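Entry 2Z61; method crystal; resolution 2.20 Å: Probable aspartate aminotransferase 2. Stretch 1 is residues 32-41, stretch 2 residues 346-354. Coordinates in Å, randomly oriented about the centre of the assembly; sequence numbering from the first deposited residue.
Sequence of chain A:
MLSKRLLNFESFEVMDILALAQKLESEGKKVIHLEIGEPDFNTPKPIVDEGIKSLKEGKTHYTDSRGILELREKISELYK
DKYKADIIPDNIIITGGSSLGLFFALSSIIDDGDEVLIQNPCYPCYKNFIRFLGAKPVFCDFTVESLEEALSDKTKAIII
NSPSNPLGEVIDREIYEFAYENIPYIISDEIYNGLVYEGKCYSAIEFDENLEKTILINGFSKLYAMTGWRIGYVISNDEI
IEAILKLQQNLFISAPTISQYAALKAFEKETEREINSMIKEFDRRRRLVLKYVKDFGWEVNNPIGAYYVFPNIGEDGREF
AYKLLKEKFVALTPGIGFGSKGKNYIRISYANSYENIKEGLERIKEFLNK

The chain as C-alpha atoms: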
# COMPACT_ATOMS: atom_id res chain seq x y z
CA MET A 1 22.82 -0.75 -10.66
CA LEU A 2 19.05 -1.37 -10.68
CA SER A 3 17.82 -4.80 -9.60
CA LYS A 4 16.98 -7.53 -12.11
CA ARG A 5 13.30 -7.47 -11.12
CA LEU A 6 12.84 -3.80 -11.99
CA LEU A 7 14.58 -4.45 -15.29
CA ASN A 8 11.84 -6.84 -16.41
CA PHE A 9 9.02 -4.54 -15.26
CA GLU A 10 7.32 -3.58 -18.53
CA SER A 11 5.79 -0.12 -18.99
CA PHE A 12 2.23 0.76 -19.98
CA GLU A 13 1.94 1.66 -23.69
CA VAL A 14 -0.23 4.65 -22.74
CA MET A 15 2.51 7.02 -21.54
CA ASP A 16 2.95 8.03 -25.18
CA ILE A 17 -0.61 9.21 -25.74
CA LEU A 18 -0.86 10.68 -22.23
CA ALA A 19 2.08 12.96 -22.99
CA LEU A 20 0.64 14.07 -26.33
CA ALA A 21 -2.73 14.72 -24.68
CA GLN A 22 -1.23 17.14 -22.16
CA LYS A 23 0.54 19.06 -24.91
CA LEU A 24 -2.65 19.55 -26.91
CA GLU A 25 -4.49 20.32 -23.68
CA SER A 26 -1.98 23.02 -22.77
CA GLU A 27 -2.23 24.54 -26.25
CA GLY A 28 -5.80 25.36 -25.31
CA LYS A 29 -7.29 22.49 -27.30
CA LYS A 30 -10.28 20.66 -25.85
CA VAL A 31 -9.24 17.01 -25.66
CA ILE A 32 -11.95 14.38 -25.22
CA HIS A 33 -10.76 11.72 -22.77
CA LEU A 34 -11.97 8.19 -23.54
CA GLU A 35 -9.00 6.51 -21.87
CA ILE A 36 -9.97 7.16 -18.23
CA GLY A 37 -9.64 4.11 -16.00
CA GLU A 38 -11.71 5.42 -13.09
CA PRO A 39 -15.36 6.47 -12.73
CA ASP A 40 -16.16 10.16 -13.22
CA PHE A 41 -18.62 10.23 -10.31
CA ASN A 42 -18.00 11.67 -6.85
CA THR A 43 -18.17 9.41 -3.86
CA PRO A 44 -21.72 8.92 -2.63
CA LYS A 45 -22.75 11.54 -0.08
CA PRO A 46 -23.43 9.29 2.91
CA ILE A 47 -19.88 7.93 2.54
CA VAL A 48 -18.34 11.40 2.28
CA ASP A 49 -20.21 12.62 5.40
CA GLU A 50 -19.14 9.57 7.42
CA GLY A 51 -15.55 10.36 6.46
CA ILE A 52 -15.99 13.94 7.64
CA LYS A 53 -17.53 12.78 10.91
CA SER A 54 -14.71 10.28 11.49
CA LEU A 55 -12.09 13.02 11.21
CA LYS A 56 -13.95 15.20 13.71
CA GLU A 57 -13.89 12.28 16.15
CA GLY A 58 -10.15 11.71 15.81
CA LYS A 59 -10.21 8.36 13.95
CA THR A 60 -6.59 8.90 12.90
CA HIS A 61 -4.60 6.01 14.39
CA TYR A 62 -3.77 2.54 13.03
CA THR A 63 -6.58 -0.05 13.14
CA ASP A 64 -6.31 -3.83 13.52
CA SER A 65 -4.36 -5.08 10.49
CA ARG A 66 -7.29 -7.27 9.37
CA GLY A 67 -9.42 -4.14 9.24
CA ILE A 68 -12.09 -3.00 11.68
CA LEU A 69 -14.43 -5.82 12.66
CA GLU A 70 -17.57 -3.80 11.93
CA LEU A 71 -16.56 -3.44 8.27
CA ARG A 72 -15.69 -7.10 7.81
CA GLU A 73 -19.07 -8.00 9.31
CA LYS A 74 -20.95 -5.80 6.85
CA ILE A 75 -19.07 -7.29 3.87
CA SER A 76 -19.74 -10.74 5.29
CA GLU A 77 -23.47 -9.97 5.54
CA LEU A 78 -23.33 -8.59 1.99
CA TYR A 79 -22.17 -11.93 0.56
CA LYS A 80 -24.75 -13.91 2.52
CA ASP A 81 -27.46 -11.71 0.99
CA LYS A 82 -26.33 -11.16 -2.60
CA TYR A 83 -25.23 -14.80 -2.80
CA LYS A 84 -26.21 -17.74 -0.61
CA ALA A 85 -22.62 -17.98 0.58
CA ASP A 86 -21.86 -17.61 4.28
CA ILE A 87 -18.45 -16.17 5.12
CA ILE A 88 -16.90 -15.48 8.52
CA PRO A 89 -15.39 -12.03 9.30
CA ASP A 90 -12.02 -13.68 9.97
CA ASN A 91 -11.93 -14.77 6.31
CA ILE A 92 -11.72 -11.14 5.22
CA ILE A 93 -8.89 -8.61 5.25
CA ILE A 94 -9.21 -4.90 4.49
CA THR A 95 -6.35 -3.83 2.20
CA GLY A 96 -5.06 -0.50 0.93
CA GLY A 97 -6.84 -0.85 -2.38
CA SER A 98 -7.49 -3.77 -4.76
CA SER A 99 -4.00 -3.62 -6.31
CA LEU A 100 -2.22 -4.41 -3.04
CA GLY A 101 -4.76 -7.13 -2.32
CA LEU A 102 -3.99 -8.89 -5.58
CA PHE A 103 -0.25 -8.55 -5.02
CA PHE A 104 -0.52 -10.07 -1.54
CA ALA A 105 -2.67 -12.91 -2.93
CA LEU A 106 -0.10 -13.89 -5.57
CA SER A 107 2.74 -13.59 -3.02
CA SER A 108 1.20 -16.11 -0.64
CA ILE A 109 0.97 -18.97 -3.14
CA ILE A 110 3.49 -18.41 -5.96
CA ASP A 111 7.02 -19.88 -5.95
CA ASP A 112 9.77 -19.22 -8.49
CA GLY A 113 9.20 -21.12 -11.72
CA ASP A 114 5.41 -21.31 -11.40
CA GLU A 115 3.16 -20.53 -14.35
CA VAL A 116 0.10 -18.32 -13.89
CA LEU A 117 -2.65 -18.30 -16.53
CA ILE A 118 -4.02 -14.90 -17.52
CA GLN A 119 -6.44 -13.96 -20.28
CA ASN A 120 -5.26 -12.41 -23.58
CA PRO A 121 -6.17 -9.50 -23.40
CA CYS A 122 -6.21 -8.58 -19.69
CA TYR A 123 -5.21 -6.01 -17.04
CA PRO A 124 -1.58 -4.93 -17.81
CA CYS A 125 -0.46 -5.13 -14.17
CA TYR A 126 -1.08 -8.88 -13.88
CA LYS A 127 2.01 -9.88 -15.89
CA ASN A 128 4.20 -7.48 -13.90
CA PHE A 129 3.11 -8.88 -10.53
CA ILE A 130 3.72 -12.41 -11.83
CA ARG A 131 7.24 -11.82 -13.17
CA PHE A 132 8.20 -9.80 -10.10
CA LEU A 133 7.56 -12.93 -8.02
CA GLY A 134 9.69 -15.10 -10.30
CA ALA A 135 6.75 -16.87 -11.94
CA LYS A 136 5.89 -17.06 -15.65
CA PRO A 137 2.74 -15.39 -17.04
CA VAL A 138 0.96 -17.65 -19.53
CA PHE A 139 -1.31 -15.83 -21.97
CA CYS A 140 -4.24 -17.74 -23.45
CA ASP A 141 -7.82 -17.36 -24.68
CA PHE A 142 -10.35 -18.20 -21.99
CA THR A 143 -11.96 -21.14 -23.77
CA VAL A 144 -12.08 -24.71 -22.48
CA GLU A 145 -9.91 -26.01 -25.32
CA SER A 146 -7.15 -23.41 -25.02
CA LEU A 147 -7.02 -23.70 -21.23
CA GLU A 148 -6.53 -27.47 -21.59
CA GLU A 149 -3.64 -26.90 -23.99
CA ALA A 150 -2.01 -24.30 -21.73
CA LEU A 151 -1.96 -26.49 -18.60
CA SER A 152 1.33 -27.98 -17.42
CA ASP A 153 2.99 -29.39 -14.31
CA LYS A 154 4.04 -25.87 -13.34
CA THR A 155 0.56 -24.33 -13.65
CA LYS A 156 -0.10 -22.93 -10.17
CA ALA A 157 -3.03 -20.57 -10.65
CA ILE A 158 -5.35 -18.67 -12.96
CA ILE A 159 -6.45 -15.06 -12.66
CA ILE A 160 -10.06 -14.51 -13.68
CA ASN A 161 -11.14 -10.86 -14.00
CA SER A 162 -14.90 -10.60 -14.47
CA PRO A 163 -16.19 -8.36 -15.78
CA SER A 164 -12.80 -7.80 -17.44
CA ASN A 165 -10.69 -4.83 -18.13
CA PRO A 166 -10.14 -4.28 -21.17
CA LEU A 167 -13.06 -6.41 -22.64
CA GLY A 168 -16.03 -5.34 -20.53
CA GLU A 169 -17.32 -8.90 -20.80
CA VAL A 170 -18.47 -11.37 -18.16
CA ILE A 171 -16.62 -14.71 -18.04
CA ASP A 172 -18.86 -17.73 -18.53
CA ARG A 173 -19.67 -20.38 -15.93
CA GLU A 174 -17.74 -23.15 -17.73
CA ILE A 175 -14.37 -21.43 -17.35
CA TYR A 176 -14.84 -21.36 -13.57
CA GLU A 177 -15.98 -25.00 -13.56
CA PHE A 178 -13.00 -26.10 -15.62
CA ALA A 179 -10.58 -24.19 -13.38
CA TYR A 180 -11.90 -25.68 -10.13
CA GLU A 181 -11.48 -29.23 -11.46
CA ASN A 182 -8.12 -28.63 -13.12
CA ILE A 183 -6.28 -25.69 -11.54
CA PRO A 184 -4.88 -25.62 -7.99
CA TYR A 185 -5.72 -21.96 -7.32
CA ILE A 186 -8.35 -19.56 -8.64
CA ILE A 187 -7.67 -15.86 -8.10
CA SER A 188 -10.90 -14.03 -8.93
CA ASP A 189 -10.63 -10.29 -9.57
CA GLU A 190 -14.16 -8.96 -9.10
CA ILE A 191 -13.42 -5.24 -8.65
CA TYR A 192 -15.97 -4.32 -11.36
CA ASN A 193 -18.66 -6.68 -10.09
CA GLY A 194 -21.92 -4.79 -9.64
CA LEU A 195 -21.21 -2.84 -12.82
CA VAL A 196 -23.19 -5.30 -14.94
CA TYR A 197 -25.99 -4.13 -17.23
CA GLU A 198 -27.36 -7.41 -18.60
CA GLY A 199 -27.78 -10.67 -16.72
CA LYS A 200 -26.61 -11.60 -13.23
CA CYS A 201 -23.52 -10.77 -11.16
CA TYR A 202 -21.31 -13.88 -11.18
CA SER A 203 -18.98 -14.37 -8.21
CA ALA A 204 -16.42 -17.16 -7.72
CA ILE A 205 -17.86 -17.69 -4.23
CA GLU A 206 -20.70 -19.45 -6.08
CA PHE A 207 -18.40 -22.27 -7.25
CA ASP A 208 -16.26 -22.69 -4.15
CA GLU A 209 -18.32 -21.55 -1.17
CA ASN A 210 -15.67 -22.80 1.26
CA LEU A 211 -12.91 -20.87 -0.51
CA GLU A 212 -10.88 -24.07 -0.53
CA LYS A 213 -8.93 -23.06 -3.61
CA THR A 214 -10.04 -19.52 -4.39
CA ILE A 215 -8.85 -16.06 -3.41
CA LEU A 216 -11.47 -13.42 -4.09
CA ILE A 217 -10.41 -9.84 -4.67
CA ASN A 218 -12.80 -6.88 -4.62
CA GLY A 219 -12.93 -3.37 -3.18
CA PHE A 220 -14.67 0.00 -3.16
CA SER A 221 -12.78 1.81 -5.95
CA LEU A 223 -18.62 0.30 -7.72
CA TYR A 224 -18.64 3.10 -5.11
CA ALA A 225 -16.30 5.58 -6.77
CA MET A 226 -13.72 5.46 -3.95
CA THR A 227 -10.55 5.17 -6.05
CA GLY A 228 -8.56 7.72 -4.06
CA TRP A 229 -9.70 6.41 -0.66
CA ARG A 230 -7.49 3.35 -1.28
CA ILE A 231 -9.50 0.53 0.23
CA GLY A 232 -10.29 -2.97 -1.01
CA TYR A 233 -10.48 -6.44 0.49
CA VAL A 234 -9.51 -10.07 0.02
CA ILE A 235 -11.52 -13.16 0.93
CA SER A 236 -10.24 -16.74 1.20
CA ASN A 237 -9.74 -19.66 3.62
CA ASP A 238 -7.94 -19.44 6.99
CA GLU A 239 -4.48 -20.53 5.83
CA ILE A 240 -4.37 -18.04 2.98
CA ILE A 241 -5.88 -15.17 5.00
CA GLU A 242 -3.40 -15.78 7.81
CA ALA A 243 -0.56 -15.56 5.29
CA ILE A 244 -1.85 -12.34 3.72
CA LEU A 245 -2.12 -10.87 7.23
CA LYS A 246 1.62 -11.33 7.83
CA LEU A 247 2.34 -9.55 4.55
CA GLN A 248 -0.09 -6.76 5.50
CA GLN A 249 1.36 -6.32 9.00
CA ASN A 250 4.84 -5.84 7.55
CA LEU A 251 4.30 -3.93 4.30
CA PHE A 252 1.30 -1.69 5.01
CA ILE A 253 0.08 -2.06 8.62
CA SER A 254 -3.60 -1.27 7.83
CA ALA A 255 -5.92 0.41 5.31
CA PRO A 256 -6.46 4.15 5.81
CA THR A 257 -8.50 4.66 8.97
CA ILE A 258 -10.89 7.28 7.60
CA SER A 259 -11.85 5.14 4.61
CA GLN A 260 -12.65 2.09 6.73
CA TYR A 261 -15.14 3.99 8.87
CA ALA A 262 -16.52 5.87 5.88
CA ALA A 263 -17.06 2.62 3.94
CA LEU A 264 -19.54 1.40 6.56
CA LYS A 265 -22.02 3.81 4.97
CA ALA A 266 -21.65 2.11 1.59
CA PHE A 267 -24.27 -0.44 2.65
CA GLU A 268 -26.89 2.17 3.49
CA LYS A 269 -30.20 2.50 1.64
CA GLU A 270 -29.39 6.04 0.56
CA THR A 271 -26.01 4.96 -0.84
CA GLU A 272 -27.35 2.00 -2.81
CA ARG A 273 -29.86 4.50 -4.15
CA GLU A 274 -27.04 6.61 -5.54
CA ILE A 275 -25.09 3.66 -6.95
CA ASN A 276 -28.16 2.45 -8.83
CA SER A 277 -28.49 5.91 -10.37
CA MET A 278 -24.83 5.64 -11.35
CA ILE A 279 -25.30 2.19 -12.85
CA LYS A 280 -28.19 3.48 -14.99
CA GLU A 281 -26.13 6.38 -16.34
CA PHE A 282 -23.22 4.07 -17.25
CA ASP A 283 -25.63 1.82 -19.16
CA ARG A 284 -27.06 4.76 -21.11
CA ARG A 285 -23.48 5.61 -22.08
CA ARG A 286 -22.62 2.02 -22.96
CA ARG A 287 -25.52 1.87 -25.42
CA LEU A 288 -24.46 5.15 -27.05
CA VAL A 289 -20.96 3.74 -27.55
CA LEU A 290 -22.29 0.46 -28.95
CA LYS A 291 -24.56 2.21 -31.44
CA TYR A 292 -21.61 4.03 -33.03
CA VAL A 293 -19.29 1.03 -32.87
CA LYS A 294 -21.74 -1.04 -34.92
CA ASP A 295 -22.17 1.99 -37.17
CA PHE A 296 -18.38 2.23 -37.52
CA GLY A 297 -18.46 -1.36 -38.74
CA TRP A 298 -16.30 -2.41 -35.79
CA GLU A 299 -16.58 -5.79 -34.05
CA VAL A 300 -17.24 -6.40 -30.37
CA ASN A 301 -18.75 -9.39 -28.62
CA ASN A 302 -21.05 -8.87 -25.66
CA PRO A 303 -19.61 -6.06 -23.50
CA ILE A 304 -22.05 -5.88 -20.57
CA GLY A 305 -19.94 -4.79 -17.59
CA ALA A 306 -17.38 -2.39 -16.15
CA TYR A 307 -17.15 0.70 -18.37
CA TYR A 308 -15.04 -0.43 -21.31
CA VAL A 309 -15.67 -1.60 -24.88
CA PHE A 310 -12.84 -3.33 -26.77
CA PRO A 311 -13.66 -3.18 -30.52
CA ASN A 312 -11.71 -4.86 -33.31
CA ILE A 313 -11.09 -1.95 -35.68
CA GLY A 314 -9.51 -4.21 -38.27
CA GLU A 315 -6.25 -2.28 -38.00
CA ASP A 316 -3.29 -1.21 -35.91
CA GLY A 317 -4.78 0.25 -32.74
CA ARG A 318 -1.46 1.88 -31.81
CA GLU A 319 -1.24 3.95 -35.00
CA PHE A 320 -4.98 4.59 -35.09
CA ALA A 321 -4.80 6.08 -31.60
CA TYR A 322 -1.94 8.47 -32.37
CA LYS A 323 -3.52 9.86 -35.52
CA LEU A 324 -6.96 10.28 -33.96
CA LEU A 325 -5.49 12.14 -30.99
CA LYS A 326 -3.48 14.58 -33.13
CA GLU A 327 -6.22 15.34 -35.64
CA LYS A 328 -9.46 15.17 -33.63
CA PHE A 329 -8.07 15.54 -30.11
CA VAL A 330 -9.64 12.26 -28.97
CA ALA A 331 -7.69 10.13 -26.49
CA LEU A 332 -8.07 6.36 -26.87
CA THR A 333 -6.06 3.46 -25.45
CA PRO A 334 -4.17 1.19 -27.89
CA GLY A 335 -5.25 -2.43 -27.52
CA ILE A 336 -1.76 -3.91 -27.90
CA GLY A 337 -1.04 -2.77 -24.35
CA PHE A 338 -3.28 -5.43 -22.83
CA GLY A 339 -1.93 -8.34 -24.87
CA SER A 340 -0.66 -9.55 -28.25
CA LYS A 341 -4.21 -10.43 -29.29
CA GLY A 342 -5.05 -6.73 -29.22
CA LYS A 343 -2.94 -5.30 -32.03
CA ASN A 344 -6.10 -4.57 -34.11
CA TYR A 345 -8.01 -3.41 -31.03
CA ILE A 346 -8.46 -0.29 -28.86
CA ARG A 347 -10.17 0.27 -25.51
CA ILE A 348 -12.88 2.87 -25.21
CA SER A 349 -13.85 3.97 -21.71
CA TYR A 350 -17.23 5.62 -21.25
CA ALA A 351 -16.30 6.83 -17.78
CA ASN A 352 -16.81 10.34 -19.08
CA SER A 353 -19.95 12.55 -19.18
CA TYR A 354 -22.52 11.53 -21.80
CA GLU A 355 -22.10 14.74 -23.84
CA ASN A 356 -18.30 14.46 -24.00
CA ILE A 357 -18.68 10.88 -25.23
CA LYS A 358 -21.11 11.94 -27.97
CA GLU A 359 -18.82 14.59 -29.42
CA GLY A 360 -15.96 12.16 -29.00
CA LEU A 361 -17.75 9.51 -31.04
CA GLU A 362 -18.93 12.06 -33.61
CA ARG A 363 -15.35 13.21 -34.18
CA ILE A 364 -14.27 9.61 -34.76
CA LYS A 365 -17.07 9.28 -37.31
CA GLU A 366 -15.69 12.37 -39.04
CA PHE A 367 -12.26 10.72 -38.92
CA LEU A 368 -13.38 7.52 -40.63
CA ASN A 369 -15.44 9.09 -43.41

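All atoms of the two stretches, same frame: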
# COMPACT_ATOMS: atom_id res chain seq x y z
N ILE A 32 -10.93 15.26 -25.77
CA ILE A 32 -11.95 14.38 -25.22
C ILE A 32 -11.29 13.10 -24.72
O ILE A 32 -10.73 12.32 -25.51
CB ILE A 32 -13.03 14.02 -26.26
CG1 ILE A 32 -13.81 15.28 -26.64
CG2 ILE A 32 -13.98 12.97 -25.68
CD1 ILE A 32 -14.90 15.05 -27.67
N HIS A 33 -11.36 12.89 -23.41
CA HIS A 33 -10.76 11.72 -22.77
C HIS A 33 -11.64 10.47 -22.73
O HIS A 33 -12.64 10.41 -22.00
CB HIS A 33 -10.35 12.10 -21.35
CG HIS A 33 -9.22 13.08 -21.28
ND1 HIS A 33 -7.90 12.70 -21.39
CD2 HIS A 33 -9.22 14.43 -21.14
CE1 HIS A 33 -7.13 13.78 -21.31
NE2 HIS A 33 -7.91 14.83 -21.16
N LEU A 34 -11.25 9.46 -23.51
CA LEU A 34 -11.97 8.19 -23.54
C LEU A 34 -10.99 7.09 -23.17
O LEU A 34 -11.09 5.97 -23.65
CB LEU A 34 -12.53 7.92 -24.93
CG LEU A 34 -13.56 8.92 -25.45
CD1 LEU A 34 -14.15 8.39 -26.75
CD2 LEU A 34 -14.66 9.11 -24.42
N GLU A 35 -10.03 7.44 -22.31
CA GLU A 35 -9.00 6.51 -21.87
C GLU A 35 -8.95 6.45 -20.34
O GLU A 35 -8.05 5.82 -19.77
CB GLU A 35 -7.63 6.94 -22.41
CG GLU A 35 -6.92 8.01 -21.57
CD GLU A 35 -7.60 9.38 -21.60
OE1 GLU A 35 -8.80 9.46 -21.90
OE2 GLU A 35 -6.92 10.38 -21.31
N ILE A 36 -9.90 7.10 -19.69
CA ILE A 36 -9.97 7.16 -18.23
C ILE A 36 -10.30 5.81 -17.59
O ILE A 36 -11.30 5.19 -17.92
CB ILE A 36 -11.03 8.19 -17.78
CG1 ILE A 36 -10.71 9.55 -18.40
CG2 ILE A 36 -11.04 8.30 -16.26
CD1 ILE A 36 -11.85 10.55 -18.30
N GLY A 37 -9.45 5.38 -16.67
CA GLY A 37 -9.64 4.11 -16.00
C GLY A 37 -10.38 4.15 -14.68
O GLY A 37 -10.40 3.15 -13.95
N GLU A 38 -10.96 5.30 -14.34
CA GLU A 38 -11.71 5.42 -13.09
C GLU A 38 -13.03 6.14 -13.34
O GLU A 38 -13.13 6.97 -14.24
CB GLU A 38 -10.89 6.17 -12.03
CG GLU A 38 -10.63 7.64 -12.32
CD GLU A 38 -9.90 8.34 -11.17
OE1 GLU A 38 -8.90 9.03 -11.43
OE2 GLU A 38 -10.33 8.19 -10.00
N PRO A 39 -14.06 5.82 -12.55
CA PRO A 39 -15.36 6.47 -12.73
C PRO A 39 -15.32 7.98 -12.48
O PRO A 39 -14.63 8.47 -11.59
CB PRO A 39 -16.26 5.73 -11.73
CG PRO A 39 -15.30 5.32 -10.66
CD PRO A 39 -14.10 4.86 -11.44
N ASP A 40 -16.09 8.71 -13.29
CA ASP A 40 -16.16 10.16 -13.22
C ASP A 40 -17.17 10.67 -12.19
O ASP A 40 -17.52 11.85 -12.19
CB ASP A 40 -16.54 10.73 -14.59
CG ASP A 40 -17.77 10.04 -15.18
OD1 ASP A 40 -17.77 8.79 -15.27
OD2 ASP A 40 -18.73 10.75 -15.55
N PHE A 41 -17.66 9.80 -11.32
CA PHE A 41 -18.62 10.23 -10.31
C PHE A 41 -17.90 10.53 -9.00
O PHE A 41 -16.79 10.04 -8.76
CB PHE A 41 -19.67 9.14 -10.04
CG PHE A 41 -20.53 8.81 -11.23
CD1 PHE A 41 -20.01 8.09 -12.30
CD2 PHE A 41 -21.86 9.21 -11.27
CE1 PHE A 41 -20.81 7.77 -13.39
CE2 PHE A 41 -22.67 8.89 -12.35
CZ PHE A 41 -22.14 8.17 -13.42
N ILE A 346 -8.62 -1.50 -29.65
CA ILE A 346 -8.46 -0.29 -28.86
C ILE A 346 -9.52 -0.32 -27.76
O ILE A 346 -10.61 -0.88 -27.94
CB ILE A 346 -8.68 1.01 -29.68
CG1 ILE A 346 -10.15 1.14 -30.08
CG2 ILE A 346 -7.78 1.00 -30.91
CD1 ILE A 346 -10.52 2.51 -30.61
N ARG A 347 -9.20 0.25 -26.61
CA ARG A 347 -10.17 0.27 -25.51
C ARG A 347 -10.80 1.64 -25.40
O ARG A 347 -10.12 2.67 -25.38
CB ARG A 347 -9.50 -0.08 -24.18
CG ARG A 347 -10.50 -0.18 -23.02
CD ARG A 347 -9.81 -0.26 -21.66
NE ARG A 347 -9.39 1.06 -21.19
CZ ARG A 347 -8.77 1.28 -20.03
NH1 ARG A 347 -8.50 0.27 -19.22
NH2 ARG A 347 -8.43 2.52 -19.68
N ILE A 348 -12.13 1.64 -25.35
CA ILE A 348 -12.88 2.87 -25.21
C ILE A 348 -13.53 2.84 -23.83
O ILE A 348 -14.22 1.88 -23.48
CB ILE A 348 -13.99 3.01 -26.28
CG1 ILE A 348 -13.36 3.35 -27.63
CG2 ILE A 348 -15.00 4.08 -25.86
CD1 ILE A 348 -14.38 3.63 -28.73
N SER A 349 -13.28 3.88 -23.05
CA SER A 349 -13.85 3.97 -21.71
C SER A 349 -14.95 5.02 -21.71
O SER A 349 -14.71 6.16 -22.10
CB SER A 349 -12.78 4.36 -20.70
OG SER A 349 -13.38 4.78 -19.48
N TYR A 350 -16.15 4.65 -21.28
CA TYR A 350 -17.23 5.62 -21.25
C TYR A 350 -17.43 6.18 -19.85
O TYR A 350 -18.54 6.51 -19.43
CB TYR A 350 -18.53 5.03 -21.80
CG TYR A 350 -18.89 3.64 -21.32
CD1 TYR A 350 -19.63 3.45 -20.16
CD2 TYR A 350 -18.55 2.51 -22.07
CE1 TYR A 350 -20.03 2.17 -19.76
CE2 TYR A 350 -18.95 1.23 -21.68
CZ TYR A 350 -19.69 1.07 -20.53
OH TYR A 350 -20.08 -0.19 -20.14
N ALA A 351 -16.31 6.28 -19.12
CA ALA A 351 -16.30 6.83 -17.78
C ALA A 351 -16.11 8.33 -17.93
O ALA A 351 -15.28 8.95 -17.25
CB ALA A 351 -15.14 6.23 -16.98
N ASN A 352 -16.87 8.92 -18.84
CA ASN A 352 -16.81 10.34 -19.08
C ASN A 352 -18.28 10.73 -19.25
O ASN A 352 -19.10 9.87 -19.56
CB ASN A 352 -15.96 10.61 -20.35
CG ASN A 352 -15.49 12.04 -20.45
OD1 ASN A 352 -16.21 12.96 -20.09
ND2 ASN A 352 -14.27 12.24 -20.96
N SER A 353 -18.61 11.99 -19.01
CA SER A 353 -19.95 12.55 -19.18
C SER A 353 -20.56 12.07 -20.50
O SER A 353 -19.84 11.90 -21.48
CB SER A 353 -19.87 14.13 -19.25
OG SER A 353 -19.36 14.71 -20.48
N TYR A 354 -21.87 11.93 -20.56
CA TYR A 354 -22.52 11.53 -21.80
C TYR A 354 -22.20 12.45 -23.00
O TYR A 354 -21.84 11.98 -24.08
CB TYR A 354 -24.02 11.52 -21.55
CG TYR A 354 -24.83 10.91 -22.66
CD1 TYR A 354 -24.94 9.52 -22.78
CD2 TYR A 354 -25.48 11.71 -23.60
CE1 TYR A 354 -25.68 8.95 -23.82
CE2 TYR A 354 -26.22 11.15 -24.64
CZ TYR A 354 -26.31 9.77 -24.74
OH TYR A 354 -27.05 9.22 -25.76

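Four consecutive carbonyl groups of stretch 1, from His-33 to Ile-36, each accept a hydrogen bond from stretch 2, although more than 300 residues separate the two in sequence. One donor is a backbone amide and three are side chains, so the contact depends heavily on polar side chains reaching a main chain. Together the stretches bury 554 Å².

Ile-32 opens stretch 1 as a buried strand residue but makes no direct contact with stretch 2. At His-33 the first link forms: Asn-352 ND2 donates to His-33 O at 2.7 Å, with a nearly straight angle of 165°. The CA-to-CB bond of Asn-352 points sideways, but its t rotamer brings the amide end nearer to stretch 1. An asparagine suits this place because its short side chain carries both a donor and an acceptor; while ND2 reaches across, OD1 accepts a weak bond from the backbone N of Ser-353. The imidazole of His-33 leads away from stretch 2, and its ND1 donates to Glu-35 OE2 at 2.5 Å, tying together two residues of the same stretch.

Leu-34 supplies the one bond between two backbones. Ser-349 N donates to Leu-34 O at 3.1 Å and 164°, where the strand of stretch 2 ends. Leu-34 is buried and its CA-to-CB bond points sideways; its CD1 lies 4.5 Å from Ile-348 CG2, an apolar contact that suits two branched hydrocarbons away from solvent.

The CA-to-CB bond of Glu-35 points away from stretch 2, and its carbonyl makes the contact. Arg-347 NH2 approaches Glu-35 O at 3.3 Å, near the guanidinium plane, but the angle of 124° makes this a weak hydrogen bond. The CA-to-CB bond of the long arginine points sideways and its end comes nearer, which lets a buried strand residue reach the loop.

Ile-36 O receives the hydroxyl of Ser-349, with OG donating at 2.6 Å. The CA-to-CB bond of this serine points toward stretch 1, so a small side chain suffices. Its OG also accepts a weak bond from Ala-351 N at 3.3 Å, so the same hydroxyl steadies the turn after the strand. The isoleucine side chain extends along the contact, its CD1 lying 3.9 Å from Ala-351 O.

Gly-37 follows, with its CA 4.2 Å from Arg-347 NH2. The CA-to-CB bonds of Glu-38 and Pro-39 both point away, and the approach here is made by the alanine: the CA-to-CB bond of Ala-351 points toward stretch 1, and its CB packs 3.5 Å from Glu-38 O and 4.3 Å from Pro-39 CA. A lone methyl fits well against this backbone.

The CA-to-CB bond of Asp-40 points toward stretch 2, and the side chain is in the p rotamer. Its OD1 lies 3.2 Å from Ala-351 C and equally close to Ala-351 O, but two acceptors cannot bond, and both carboxylate oxygens find hydrogen bonds elsewhere in the structure. Phe-41 ends the stretch without touching its partner.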